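Local atomic coordinates of DsbA-like disulfide oxidoreductase (Wolbachia endosymbiont of Drosophila melanogaster, PDB entry 6EEZ), a protein that catalyses thiol-disulfide exchange, acting as a homotrimeric disulfide isomerase. Residues A[21-26]-A[63-68]; A[35-40]-A[160-165]; A[55-60]-A[177-182]. All blocks are in the same frame, centred on the assembly; numbering follows the deposited sequence.

The chain lays down the first halves of all three contacts, 21-26, 35-40 and 55-60, before it supplies their partners, 63-68, 160-165 and 177-182, in the same order, so each contact crosses the other two and none nests. Contact 1 closes the shortest loop, bringing the segment after helix 17-20 against strand 65-70. Contact 2 returns over 119 intervening residues, many of them helical, to pair strands 36-41 and 161-164. Contact 3 sets helix 175-185, near the C terminus, beside helix 52-60. Strands 65-70 and 36-41 are neighbours, joining contacts 1 and 2 within one sheet, while the helices of contact 3 cover one of its faces.

Contact 1 of 3, residues A[21-26]-A[63-68]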
loop_
_atom_site.group_PDB
_atom_site.type_symbol
_atom_site.label_atom_id
_atom_site.label_comp_id
_atom_site.label_asym_id
_atom_site.label_seq_id
_atom_site.Cartn_x
_atom_site.Cartn_y
_atom_site.Cartn_z
ATOM N N PHE A 21 2.677 5.424 10.393
ATOM C CA PHE A 21 3.458 6.392 9.635
ATOM C C PHE A 21 4.936 6.024 9.622
ATOM O O PHE A 21 5.771 6.879 9.419
ATOM C CB PHE A 21 3.210 7.798 10.189
ATOM C CG PHE A 21 1.742 8.174 10.198
ATOM C CD1 PHE A 21 1.095 8.523 9.021
ATOM C CD2 PHE A 21 1.001 8.135 11.377
ATOM C CE1 PHE A 21 -0.257 8.835 9.011
ATOM C CE2 PHE A 21 -0.357 8.446 11.380
ATOM C CZ PHE A 21 -0.988 8.797 10.196
ATOM N N ASP A 22 5.243 4.740 9.816
ATOM C CA ASP A 22 6.614 4.215 9.674
ATOM C C ASP A 22 7.266 4.690 8.354
ATOM O O ASP A 22 6.676 4.572 7.279
ATOM C CB ASP A 22 6.600 2.673 9.745
ATOM C CG ASP A 22 8.007 2.045 9.806
ATOM O OD1 ASP A 22 8.893 2.401 9.003
ATOM O OD2 ASP A 22 8.225 1.163 10.653
ATOM N N LEU A 23 8.483 5.220 8.451
ATOM C CA LEU A 23 9.138 5.842 7.310
ATOM C C LEU A 23 9.878 4.846 6.411
ATOM O O LEU A 23 10.296 5.206 5.329
ATOM C CB LEU A 23 10.116 6.926 7.795
ATOM C CG LEU A 23 9.570 8.259 8.343
ATOM C CD1 LEU A 23 8.472 8.820 7.465
ATOM C CD2 LEU A 23 9.054 8.122 9.768
ATOM N N THR A 24 10.034 3.600 6.840
ATOM C CA THR A 24 10.786 2.611 6.060
ATOM C C THR A 24 9.945 1.930 4.968
ATOM O O THR A 24 10.437 1.071 4.232
ATOM C CB THR A 24 11.360 1.503 6.949
ATOM O OG1 THR A 24 10.287 0.756 7.510
ATOM C CG2 THR A 24 12.201 2.068 8.072
ATOM N N TYR A 25 8.686 2.316 4.853
ATOM C CA TYR A 25 7.793 1.713 3.868
ATOM C C TYR A 25 7.718 2.585 2.624
ATOM O O TYR A 25 7.993 3.764 2.710
ATOM C CB TYR A 25 6.393 1.501 4.467
ATOM C CG TYR A 25 6.314 0.288 5.346
ATOM C CD1 TYR A 25 6.074 -0.972 4.807
ATOM C CD2 TYR A 25 6.489 0.392 6.724
ATOM C CE1 TYR A 25 6.008 -2.101 5.628
ATOM C CE2 TYR A 25 6.421 -0.711 7.542
ATOM C CZ TYR A 25 6.179 -1.962 6.999
ATOM O OH TYR A 25 6.113 -3.067 7.839
ATOM N N PRO A 26 7.337 2.014 1.475
ATOM C CA PRO A 26 7.376 2.808 0.238
ATOM C C PRO A 26 6.335 3.901 0.234
ATOM O O PRO A 26 5.219 3.656 0.714
ATOM C CB PRO A 26 7.070 1.781 -0.882
ATOM C CG PRO A 26 7.244 0.450 -0.262
ATOM C CD PRO A 26 6.921 0.629 1.218
ATOM N N LYS A 63 -0.766 16.921 -3.021
ATOM C CA LYS A 63 -0.950 17.508 -1.696
ATOM C C LYS A 63 -0.478 16.637 -0.535
ATOM O O LYS A 63 -0.300 17.135 0.576
ATOM C CB LYS A 63 -2.425 17.867 -1.510
ATOM C CG LYS A 63 -2.887 18.928 -2.492
ATOM C CD LYS A 63 -4.246 19.462 -2.139
ATOM C CE LYS A 63 -4.580 20.660 -3.011
ATOM N NZ LYS A 63 -6.025 21.003 -2.931
ATOM N N ILE A 64 -0.260 15.352 -0.783
ATOM C CA ILE A 64 -0.067 14.396 0.296
ATOM C C ILE A 64 1.207 13.586 0.165
ATOM O O ILE A 64 1.868 13.593 -0.878
ATOM C CB ILE A 64 -1.264 13.400 0.393
ATOM C CG1 ILE A 64 -1.266 12.426 -0.787
ATOM C CG2 ILE A 64 -2.573 14.157 0.493
ATOM C CD1 ILE A 64 -2.412 11.452 -0.786
ATOM N N LYS A 65 1.539 12.886 1.248
ATOM C CA LYS A 65 2.438 11.762 1.166
ATOM C C LYS A 65 1.545 10.539 1.239
ATOM O O LYS A 65 0.659 10.466 2.090
ATOM C CB LYS A 65 3.489 11.755 2.280
ATOM C CG LYS A 65 4.518 10.629 2.118
ATOM C CD LYS A 65 5.665 10.698 3.132
ATOM C CE LYS A 65 5.277 10.083 4.495
ATOM N NZ LYS A 65 6.457 9.527 5.272
ATOM N N TYR A 66 1.773 9.593 0.342
ATOM C CA TYR A 66 1.024 8.348 0.316
ATOM C C TYR A 66 1.963 7.178 0.574
ATOM O O TYR A 66 2.833 6.868 -0.241
ATOM C CB TYR A 66 0.317 8.177 -1.011
ATOM C CG TYR A 66 -0.724 7.057 -1.023
ATOM C CD1 TYR A 66 -0.344 5.719 -1.138
ATOM C CD2 TYR A 66 -2.077 7.348 -0.935
ATOM C CE1 TYR A 66 -1.309 4.683 -1.153
ATOM C CE2 TYR A 66 -3.032 6.339 -0.950
ATOM C CZ TYR A 66 -2.642 5.015 -1.064
ATOM O OH TYR A 66 -3.605 4.054 -1.084
ATOM N N ILE A 67 1.775 6.529 1.715
ATOM C CA ILE A 67 2.566 5.365 2.097
ATOM C C ILE A 67 1.821 4.096 1.681
ATOM O O ILE A 67 0.610 4.018 1.837
ATOM C CB ILE A 67 2.836 5.365 3.609
ATOM C CG1 ILE A 67 3.594 6.629 3.979
ATOM C CG2 ILE A 67 3.601 4.113 4.047
ATOM C CD1 ILE A 67 3.768 6.827 5.448
ATOM N N PHE A 68 2.552 3.119 1.148
ATOM C CA PHE A 68 1.975 1.856 0.651
ATOM C C PHE A 68 2.268 0.729 1.620
ATOM O O PHE A 68 3.437 0.398 1.869
ATOM C CB PHE A 68 2.532 1.487 -0.724
ATOM C CG PHE A 68 2.269 2.522 -1.786
ATOM C CD1 PHE A 68 1.048 2.574 -2.445
ATOM C CD2 PHE A 68 3.245 3.445 -2.118
ATOM C CE1 PHE A 68 0.798 3.531 -3.432
ATOM C CE2 PHE A 68 3.007 4.416 -3.114
ATOM C CZ PHE A 68 1.770 4.452 -3.757
HETATM O O HOH W 1 5.237 9.173 7.566
#
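Ile-67 reaches from its strand into the bend formed by 21-26, and its side chain can be followed outward from the backbone. Ile-67 CB stands 4.1 Å from Pro-26 O. The CG2 branch packs on Tyr-25, with Ile-67 CG2 3.8 Å from Tyr-25 CB, and also faces the Pro-26 carbonyl. The other branch starts with CG1 anti to the carbonyl carbon (chi1 -60°) and runs on extended (chi2 173°) to Ile-67 CD1, which ends at the start of the loop, 4.1 Å from Asp-22 O and near Phe-21 CA. Beside this apolar contact lies a straight backbone bond: Phe-68 N donates to Pro-26 O over 2.8 Å, with 170° at the hydrogen. Pro-26 O also takes a CA-H contact from Ile-67 and lies 3.5 Å from Phe-68 CD2.

Placed in the fold, this bond begins the antiparallel pairing of the outermost strand 27-29 with strand 65-70, on the margin of the thioredoxin-type sheet. The loop leading into it is braced by an Asx turn, in which Asp-22 OD1 accepts from Thr-24 N at 2.7 Å and also from the Thr-24 hydroxyl, which approaches from above the carboxylate plane. The end of the Tyr-25 side chain leads away from 63-68 toward helix 137-154, where its OH is hydrogen-bonded to Met-143 O; Arg-69 makes a cation-pi contact with the ring.

At the other end of the contact, Lys-65 and Leu-23 cross at about a right angle. The lysine chain bends at chi3, and Lys-65 NZ gives a hydrogen bond to a water 2.6 Å away; that water donates in turn to Phe-21 O at 3.0 Å, bridging the strand to the residue that leaves the preceding helix. Lys-65 also makes a cation-pi contact with Tyr-27.

Contact 2 of 3, residues A[35-40]-A[160-165]; sequences VIAVGF and PFLIIG
Strand 36-41, the middle strand of the thioredoxin-type sheet, pairs antiparallel with strand 161-164, which follows the cis-proline loop of this fold: the peptide bond before Pro-160 is cis, and the proline side chain touches the Cys-45/Cys-48 pair. The segments run at 165° to each other and share four backbone bonds. In the first hydrogen-bonded pair Val-38 N donates to Ile-163 O at 2.7 Å, and Ile-163 N returns a bond of 3.0 Å to Val-38 O. In the second, Phe-40 N reaches Phe-161 O at 2.9 Å, whereas the return from Phe-161 N to Phe-40 O stretches to 3.3 Å.

On the face of Val-38 and Ile-163 the rings of Phe-40 and Phe-161 form an offset stack, centroids 4.3 Å apart and planes at 14°. Phe-161 CG lies between its backbone N and carbonyl carbon (chi1 68°), and Phe-161 CZ lies over one face of the Phe-40 ring, toward its rim. Ile-163 CD1 adds a contact with Phe-40 CE1. On the other face Ala-37 CB meets Ile-164 CG1 at 3.9 Å, and Leu-162 CD1 folds over the backbone, 3.5 Å from Gly-39 CA.

With strand 65-70 on its far margin, strand 36-41 is buried, and its polar backbone groups facing 161-164 are satisfied in pairs while aromatic and aliphatic groups pack on both faces.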
loop_
_atom_site.group_PDB
_atom_site.type_symbol
_atom_site.label_atom_id
_atom_site.label_comp_id
_atom_site.label_asym_id
_atom_site.label_seq_id
_atom_site.Cartn_x
_atom_site.Cartn_y
_atom_site.Cartn_z
ATOM N N VAL A 35 0.111 16.064 5.542
ATOM C CA VAL A 35 -1.084 15.298 5.232
ATOM C C VAL A 35 -0.679 13.973 4.605
ATOM O O VAL A 35 -0.409 13.892 3.407
ATOM C CB VAL A 35 -2.021 16.065 4.289
ATOM C CG1 VAL A 35 -3.319 15.292 4.073
ATOM C CG2 VAL A 35 -2.310 17.451 4.858
ATOM N N ILE A 36 -0.644 12.944 5.435
ATOM C CA ILE A 36 -0.091 11.660 5.071
ATOM C C ILE A 36 -1.197 10.614 4.959
ATOM O O ILE A 36 -1.952 10.384 5.909
ATOM C CB ILE A 36 0.955 11.228 6.114
ATOM C CG1 ILE A 36 2.053 12.296 6.203
ATOM C CG2 ILE A 36 1.521 9.858 5.814
ATOM C CD1 ILE A 36 3.024 12.085 7.316
ATOM N N ALA A 37 -1.306 10.004 3.787
ATOM C CA ALA A 37 -2.242 8.915 3.589
ATOM C C ALA A 37 -1.491 7.594 3.701
ATOM O O ALA A 37 -0.334 7.507 3.293
ATOM C CB ALA A 37 -2.919 9.044 2.246
ATOM N N VAL A 38 -2.135 6.575 4.269
ATOM C CA VAL A 38 -1.533 5.252 4.390
ATOM C C VAL A 38 -2.495 4.180 3.878
ATOM O O VAL A 38 -3.536 3.913 4.494
ATOM C CB VAL A 38 -1.133 4.949 5.837
ATOM C CG1 VAL A 38 -0.269 3.713 5.888
ATOM C CG2 VAL A 38 -0.406 6.159 6.477
ATOM N N GLY A 39 -2.145 3.570 2.741
ATOM C CA GLY A 39 -3.049 2.666 2.039
ATOM C C GLY A 39 -2.675 1.226 2.315
ATOM O O GLY A 39 -1.490 0.897 2.315
ATOM N N PHE A 40 -3.682 0.392 2.591
ATOM C CA PHE A 40 -3.491 -1.045 2.872
ATOM C C PHE A 40 -4.181 -1.881 1.806
ATOM O O PHE A 40 -5.395 -1.811 1.672
ATOM C CB PHE A 40 -4.033 -1.413 4.255
ATOM C CG PHE A 40 -3.296 -0.765 5.399
ATOM C CD1 PHE A 40 -3.585 0.534 5.773
ATOM C CD2 PHE A 40 -2.321 -1.462 6.100
ATOM C CE1 PHE A 40 -2.924 1.132 6.835
ATOM C CE2 PHE A 40 -1.650 -0.882 7.143
ATOM C CZ PHE A 40 -1.957 0.431 7.523
ATOM N N PRO A 160 -9.593 -3.274 0.655
ATOM C CA PRO A 160 -8.618 -2.247 1.044
ATOM C C PRO A 160 -9.149 -1.362 2.145
ATOM O O PRO A 160 -10.354 -1.372 2.389
ATOM C CB PRO A 160 -8.444 -1.432 -0.231
ATOM C CG PRO A 160 -9.824 -1.436 -0.806
ATOM C CD PRO A 160 -10.412 -2.806 -0.474
ATOM N N PHE A 161 -8.255 -0.569 2.736
ATOM C CA PHE A 161 -8.675 0.542 3.566
ATOM C C PHE A 161 -7.564 1.556 3.560
ATOM O O PHE A 161 -6.411 1.220 3.238
ATOM C CB PHE A 161 -9.058 0.114 5.007
ATOM C CG PHE A 161 -7.913 -0.380 5.855
ATOM C CD1 PHE A 161 -7.196 0.494 6.648
ATOM C CD2 PHE A 161 -7.610 -1.727 5.927
ATOM C CE1 PHE A 161 -6.168 0.044 7.463
ATOM C CE2 PHE A 161 -6.581 -2.180 6.742
ATOM C CZ PHE A 161 -5.865 -1.296 7.510
ATOM N N LEU A 162 -7.941 2.795 3.877
ATOM C CA LEU A 162 -7.050 3.934 3.786
ATOM C C LEU A 162 -7.177 4.866 4.994
ATOM O O LEU A 162 -8.264 5.313 5.381
ATOM C CB LEU A 162 -7.334 4.697 2.489
ATOM C CG LEU A 162 -6.515 5.949 2.165
ATOM C CD1 LEU A 162 -5.057 5.576 2.008
ATOM C CD2 LEU A 162 -7.022 6.617 0.891
ATOM N N ILE A 163 -6.031 5.143 5.587
ATOM C CA ILE A 163 -5.918 6.115 6.650
ATOM C C ILE A 163 -5.452 7.431 6.093
ATOM O O ILE A 163 -4.429 7.495 5.427
ATOM C CB ILE A 163 -4.921 5.655 7.721
ATOM C CG1 ILE A 163 -5.383 4.342 8.333
ATOM C CG2 ILE A 163 -4.733 6.744 8.790
ATOM C CD1 ILE A 163 -4.358 3.759 9.307
ATOM N N ILE A 164 -6.200 8.485 6.368
ATOM C CA ILE A 164 -5.708 9.842 6.138
ATOM C C ILE A 164 -5.889 10.649 7.418
ATOM O O ILE A 164 -7.011 10.837 7.869
ATOM C CB ILE A 164 -6.465 10.553 4.999
ATOM C CG1 ILE A 164 -6.491 9.695 3.726
ATOM C CG2 ILE A 164 -5.858 11.901 4.740
ATOM C CD1 ILE A 164 -7.385 10.289 2.595
ATOM N N GLY A 165 -4.789 11.157 7.964
ATOM C CA GLY A 165 -4.844 11.969 9.159
ATOM C C GLY A 165 -5.375 11.141 10.331
ATOM O O GLY A 165 -4.754 10.146 10.702
#

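Contact 3 of 3, residues A[55-60]-A[177-182]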
loop_
_atom_site.group_PDB
_atom_site.type_symbol
_atom_site.label_atom_id
_atom_site.label_comp_id
_atom_site.label_asym_id
_atom_site.label_seq_id
_atom_site.Cartn_x
_atom_site.Cartn_y
_atom_site.Cartn_z
ATOM N N ILE A 55 -6.198 6.022 -6.305
ATOM C CA ILE A 55 -4.921 6.189 -5.629
ATOM C C ILE A 55 -3.968 7.032 -6.478
ATOM O O ILE A 55 -3.408 8.010 -5.996
ATOM C CB ILE A 55 -4.286 4.827 -5.330
ATOM C CG1 ILE A 55 -5.230 3.995 -4.475
ATOM C CG2 ILE A 55 -2.963 4.969 -4.614
ATOM C CD1 ILE A 55 -5.812 4.759 -3.289
ATOM N N LYS A 56 -3.803 6.650 -7.748
ATOM C CA LYS A 56 -2.932 7.390 -8.653
ATOM C C LYS A 56 -3.316 8.875 -8.703
ATOM O O LYS A 56 -2.469 9.739 -8.517
ATOM C CB LYS A 56 -2.975 6.776 -10.050
ATOM C CG LYS A 56 -1.896 7.271 -10.957
ATOM C CD LYS A 56 -1.980 6.551 -12.262
ATOM C CE LYS A 56 -1.021 7.100 -13.273
ATOM N NZ LYS A 56 -1.008 6.194 -14.451
ATOM N N GLN A 57 -4.595 9.170 -8.922
ATOM C CA GLN A 57 -5.048 10.549 -9.005
ATOM C C GLN A 57 -4.861 11.299 -7.684
ATOM O O GLN A 57 -4.469 12.465 -7.692
ATOM C CB GLN A 57 -6.512 10.597 -9.463
ATOM C CG GLN A 57 -6.667 10.229 -10.935
ATOM C CD GLN A 57 -8.106 10.118 -11.394
ATOM O OE1 GLN A 57 -9.028 10.130 -10.592
ATOM N NE2 GLN A 57 -8.299 10.000 -12.702
ATOM N N LEU A 58 -5.108 10.636 -6.554
ATOM C CA LEU A 58 -5.002 11.286 -5.245
ATOM C C LEU A 58 -3.561 11.663 -4.956
ATOM O O LEU A 58 -3.287 12.726 -4.399
ATOM C CB LEU A 58 -5.535 10.380 -4.143
ATOM C CG LEU A 58 -5.904 11.073 -2.827
ATOM C CD1 LEU A 58 -7.130 11.976 -3.026
ATOM C CD2 LEU A 58 -6.149 10.015 -1.721
ATOM N N ILE A 59 -2.648 10.778 -5.351
ATOM C CA ILE A 59 -1.213 11.041 -5.282
ATOM C C ILE A 59 -0.810 12.207 -6.221
ATOM O O ILE A 59 -0.073 13.107 -5.815
ATOM C CB ILE A 59 -0.425 9.727 -5.603
ATOM C CG1 ILE A 59 -0.568 8.737 -4.429
ATOM C CG2 ILE A 59 1.038 9.985 -5.835
ATOM C CD1 ILE A 59 0.087 7.396 -4.653
ATOM N N ASN A 60 -1.330 12.227 -7.448
ATOM C CA ASN A 60 -0.893 13.205 -8.450
ATOM C C ASN A 60 -1.450 14.603 -8.164
ATOM O O ASN A 60 -0.855 15.592 -8.578
ATOM C CB ASN A 60 -1.289 12.744 -9.865
ATOM C CG ASN A 60 -0.590 13.537 -10.966
ATOM O OD1 ASN A 60 0.597 13.888 -10.846
ATOM N ND2 ASN A 60 -1.320 13.827 -12.051
ATOM N N VAL A 177 -14.581 11.985 -1.710
ATOM C CA VAL A 177 -14.589 11.974 -0.247
ATOM C C VAL A 177 -13.177 12.084 0.270
ATOM O O VAL A 177 -12.889 12.845 1.197
ATOM C CB VAL A 177 -15.235 10.708 0.290
ATOM C CG1 VAL A 177 -15.089 10.607 1.830
ATOM C CG2 VAL A 177 -16.682 10.670 -0.130
ATOM N N LEU A 178 -12.292 11.314 -0.340
ATOM C CA LEU A 178 -10.887 11.381 -0.011
ATOM C C LEU A 178 -10.329 12.779 -0.284
ATOM O O LEU A 178 -9.571 13.311 0.519
ATOM C CB LEU A 178 -10.111 10.332 -0.798
ATOM C CG LEU A 178 -10.551 8.873 -0.602
ATOM C CD1 LEU A 178 -9.627 7.986 -1.423
ATOM C CD2 LEU A 178 -10.560 8.394 0.880
ATOM N N ARG A 179 -10.734 13.395 -1.391
ATOM C CA ARG A 179 -10.195 14.713 -1.759
ATOM C C ARG A 179 -10.628 15.827 -0.796
ATOM O O ARG A 179 -9.844 16.721 -0.486
ATOM C CB ARG A 179 -10.601 15.088 -3.198
ATOM C CG ARG A 179 -9.688 14.486 -4.268
ATOM C CD ARG A 179 -10.107 14.856 -5.680
ATOM N NE ARG A 179 -9.074 14.494 -6.660
ATOM C CZ ARG A 179 -9.275 14.414 -7.977
ATOM N NH1 ARG A 179 -10.474 14.664 -8.478
ATOM N NH2 ARG A 179 -8.281 14.066 -8.785
ATOM N N LYS A 180 -11.878 15.774 -0.353
ATOM C CA LYS A 180 -12.407 16.733 0.606
ATOM C C LYS A 180 -11.686 16.608 1.962
ATOM O O LYS A 180 -11.363 17.615 2.594
ATOM C CB LYS A 180 -13.923 16.527 0.767
ATOM C CG LYS A 180 -14.587 17.395 1.846
ATOM C CD LYS A 180 -16.120 17.324 1.808
ATOM C CE LYS A 180 -16.705 16.795 3.132
ATOM N NZ LYS A 180 -18.168 17.086 3.286
ATOM N N LYS A 181 -11.434 15.377 2.405
ATOM C CA LYS A 181 -10.701 15.170 3.648
ATOM C C LYS A 181 -9.284 15.704 3.530
ATOM O O LYS A 181 -8.793 16.376 4.433
ATOM C CB LYS A 181 -10.663 13.695 4.029
ATOM C CG LYS A 181 -9.888 13.407 5.311
ATOM C CD LYS A 181 -10.594 13.899 6.561
ATOM C CE LYS A 181 -9.719 13.631 7.783
ATOM N NZ LYS A 181 -10.341 13.846 9.133
ATOM N N VAL A 182 -8.623 15.404 2.421
ATOM C CA VAL A 182 -7.290 15.953 2.161
ATOM C C VAL A 182 -7.268 17.479 2.164
ATOM O O VAL A 182 -6.327 18.080 2.658
ATOM C CB VAL A 182 -6.744 15.477 0.815
ATOM C CG1 VAL A 182 -5.512 16.318 0.390
ATOM C CG2 VAL A 182 -6.401 14.020 0.884
#
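Leu-58 overlaps Leu-178 and the start of the Arg-179 side chain with its two methyl groups. Its CG is anti to the backbone N (chi1 -161°), and the branches divide the work beyond it. Leu-58 CD1 lies 3.8 Å from Arg-179 CG. More loosely, Leu-58 CD1 approaches Val-182 CG2 at 4.5 Å. Leu-58 CD2 meets Leu-178 CD1 at 4.0 Å. The two leucines cross at about a right angle, and Leu-178 CB is 4.1 Å from both Leu-58 CD1 and Leu-58 CD2, while Leu-58 and the aliphatic part of Arg-179 slide past each other in opposite directions.

These residues belong to two helices laid on the same face of the thioredoxin-type sheet: helix 52-60, which comes soon after helix 46-50, at whose start the Cys-45/Cys-48 pair of the CxxC motif lies, and helix 175-185 near the end of the chain. Their short segments run nearly parallel, at a signed crossing angle of -23°, with axes 10.9 Å apart. That spacing is bridged by side chains, since even the nearest CA atoms, Leu-58 CA and Arg-179 CA, stand 7.1 Å from each other. Beneath the pair, Leu-58 and Val-182 both rest on Ile-64, while Leu-178 reaches Leu-162 and Ile-164 of the sheet.

Farther out, the contact changes character. Arg-179 extends from CG to NE (chi3 169°) and carries its guanidinium toward helix 52-60, where Arg-179 NH2 comes within 4.0 Å of Gln-57 CB at the more exposed margin. No hydrogen bond links the two segments; the arginine's charge is instead answered just past the end of helix 52-60, where Arg-179 NE forms a salt bridge with Asp-61 OD2.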